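Long-range contact in immunity protein (Neisseria meningitidis, PDB 4Q7O), which probably protects its own cell by neutralising the cognate toxin of a contact-dependent growth-inhibition (CDI) system: residues 46-51 and 106-111. Sequence-based numbering, arbitrary orientation.
Sequences NITTTG and LAYHYF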
loop_
_atom_site.group_PDB
_atom_site.type_symbol
_atom_site.label_atom_id
_atom_site.label_comp_id
_atom_site.label_asym_id
_atom_site.label_seq_id
_atom_site.Cartn_x
_atom_site.Cartn_y
_atom_site.Cartn_z
ATOM N N ASN B 46 -1.934 19.554 -7.676
ATOM C CA ASN B 46 -3.382 19.739 -7.741
ATOM C C ASN B 46 -4.044 19.821 -6.376
ATOM O O ASN B 46 -5.104 20.417 -6.237
ATOM C CB ASN B 46 -4.044 18.636 -8.569
ATOM C CG ASN B 46 -4.006 18.910 -10.056
ATOM O OD1 ASN B 46 -3.250 19.755 -10.535
ATOM N ND2 ASN B 46 -4.827 18.179 -10.802
ATOM N N ILE B 47 -3.420 19.226 -5.368
ATOM C CA ILE B 47 -3.984 19.273 -4.025
ATOM C C ILE B 47 -4.127 20.724 -3.530
ATOM O O ILE B 47 -5.053 21.041 -2.790
ATOM C CB ILE B 47 -3.185 18.396 -3.031
ATOM C CG1 ILE B 47 -4.017 18.106 -1.773
ATOM C CG2 ILE B 47 -1.812 19.019 -2.708
ATOM C CD1 ILE B 47 -3.458 16.979 -0.924
ATOM N N THR B 48 -3.239 21.608 -3.984
ATOM C CA THR B 48 -3.266 23.016 -3.573
ATOM C C THR B 48 -4.184 23.873 -4.433
ATOM O O THR B 48 -4.574 24.971 -4.030
ATOM C CB THR B 48 -1.864 23.656 -3.648
ATOM O OG1 THR B 48 -1.504 23.862 -5.021
ATOM C CG2 THR B 48 -0.826 22.777 -2.974
ATOM N N THR B 49 -4.512 23.389 -5.625
ATOM C CA THR B 49 -5.303 24.179 -6.566
ATOM C C THR B 49 -6.733 23.668 -6.701
ATOM O O THR B 49 -7.629 24.117 -5.989
ATOM C CB THR B 49 -4.631 24.267 -7.953
ATOM O OG1 THR B 49 -4.389 22.951 -8.463
ATOM C CG2 THR B 49 -3.309 25.011 -7.854
ATOM N N THR B 50 -6.942 22.724 -7.612
ATOM C CA THR B 50 -8.281 22.207 -7.886
ATOM C C THR B 50 -8.781 21.289 -6.774
ATOM O O THR B 50 -9.989 21.132 -6.582
ATOM C CB THR B 50 -8.325 21.443 -9.220
ATOM O OG1 THR B 50 -7.545 20.248 -9.111
ATOM C CG2 THR B 50 -7.775 22.313 -10.347
ATOM N N GLY B 51 -7.850 20.677 -6.049
ATOM C CA GLY B 51 -8.203 19.781 -4.967
ATOM C C GLY B 51 -8.504 18.368 -5.445
ATOM O O GLY B 51 -8.953 17.524 -4.674
ATOM N N LEU B 106 -3.375 15.940 7.310
ATOM C CA LEU B 106 -2.592 14.714 7.203
ATOM C C LEU B 106 -2.216 14.431 5.756
ATOM O O LEU B 106 -1.101 13.999 5.477
ATOM C CB LEU B 106 -3.337 13.528 7.830
ATOM C CG LEU B 106 -2.621 12.178 7.702
ATOM C CD1 LEU B 106 -1.255 12.188 8.377
ATOM C CD2 LEU B 106 -3.472 11.062 8.266
ATOM N N ALA B 107 -3.134 14.690 4.829
ATOM C CA ALA B 107 -2.803 14.548 3.410
ATOM C C ALA B 107 -1.615 15.423 3.017
ATOM O O ALA B 107 -0.698 14.959 2.337
ATOM C CB ALA B 107 -4.000 14.866 2.537
ATOM N N TYR B 108 -1.616 16.682 3.444
ATOM C CA TYR B 108 -0.471 17.545 3.158
ATOM C C TYR B 108 0.832 17.011 3.756
ATOM O O TYR B 108 1.885 17.105 3.137
ATOM C CB TYR B 108 -0.728 18.979 3.619
ATOM C CG TYR B 108 -1.379 19.826 2.557
ATOM C CD1 TYR B 108 -0.617 20.445 1.567
ATOM C CD2 TYR B 108 -2.749 20.007 2.532
ATOM C CE1 TYR B 108 -1.210 21.226 0.588
ATOM C CE2 TYR B 108 -3.351 20.794 1.555
ATOM C CZ TYR B 108 -2.578 21.396 0.589
ATOM O OH TYR B 108 -3.177 22.164 -0.385
ATOM N N HIS B 109 0.747 16.464 4.962
ATOM C CA HIS B 109 1.868 15.794 5.617
ATOM C C HIS B 109 2.406 14.685 4.708
ATOM O O HIS B 109 3.603 14.630 4.419
ATOM C CB HIS B 109 1.362 15.249 6.961
ATOM C CG HIS B 109 2.361 14.469 7.758
ATOM N ND1 HIS B 109 3.442 15.053 8.381
ATOM C CD2 HIS B 109 2.386 13.162 8.110
ATOM C CE1 HIS B 109 4.114 14.131 9.050
ATOM N NE2 HIS B 109 3.492 12.975 8.906
ATOM N N TYR B 110 1.520 13.823 4.223
ATOM C CA TYR B 110 1.947 12.762 3.312
ATOM C C TYR B 110 2.529 13.294 2.008
ATOM O O TYR B 110 3.535 12.785 1.528
ATOM C CB TYR B 110 0.788 11.826 2.991
ATOM C CG TYR B 110 0.391 10.881 4.100
ATOM C CD1 TYR B 110 1.349 10.224 4.866
ATOM C CD2 TYR B 110 -0.953 10.622 4.363
ATOM C CE1 TYR B 110 0.984 9.341 5.864
ATOM C CE2 TYR B 110 -1.330 9.734 5.366
ATOM C CZ TYR B 110 -0.357 9.103 6.115
ATOM O OH TYR B 110 -0.717 8.222 7.101
ATOM N N PHE B 111 1.888 14.299 1.422
ATOM C CA PHE B 111 2.367 14.841 0.151
ATOM C C PHE B 111 3.746 15.478 0.290
ATOM O O PHE B 111 4.588 15.372 -0.602
ATOM C CB PHE B 111 1.358 15.831 -0.439
ATOM C CG PHE B 111 0.290 15.176 -1.269
ATOM C CD1 PHE B 111 -0.495 14.152 -0.745
ATOM C CD2 PHE B 111 0.081 15.567 -2.581
ATOM C CE1 PHE B 111 -1.477 13.544 -1.515
ATOM C CE2 PHE B 111 -0.900 14.963 -3.355
ATOM C CZ PHE B 111 -1.679 13.953 -2.821
#
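Ile47, in the loop that leads from helix 37-46 to strand 52-55, drives its branched side chain against Ala107, Tyr108 and Phe111 of helix 104-121. With CG1 anti to the backbone N (chi1 -162°) and chi2 also extended, CD1 sits over the centre of the Phe111 ring, a CH-pi contact 3.8 Å from the centroid and only 4° off the ring normal. The same methyl lies 4.1 Å from Ala107 CB, whose small size leaves the isoleucine tip room beside the helix. The other branch, Ile47 CG2, touches both rings, 3.9 Å from Phe111 CD2 and 4.0 Å from Tyr108 CE1, meeting the tyrosine obliquely; a beta-branched residue can fill both places at once. Thr48 crosses Tyr108 at about a right angle and divides its two branches: CG2 packs on the ring edge near the phenol oxygen, while OG1 hydrogen-bonds to Lys45 O. Farther on, the carbonyl of Asn46 accepts backbone hydrogen bonds from Thr49 N and Gly51 N, closing the turn; at phi 84° a CB on Gly51 would jam against Thr50 O, which calls for glycine. Phe28 and Tyr60 add edge-to-face contacts to Phe111. This is a buried aliphatic-aromatic core cluster of an alpha+beta fold, joining a helix-to-strand loop to the helix that follows edge strand 98-103 of the antiparallel sheet.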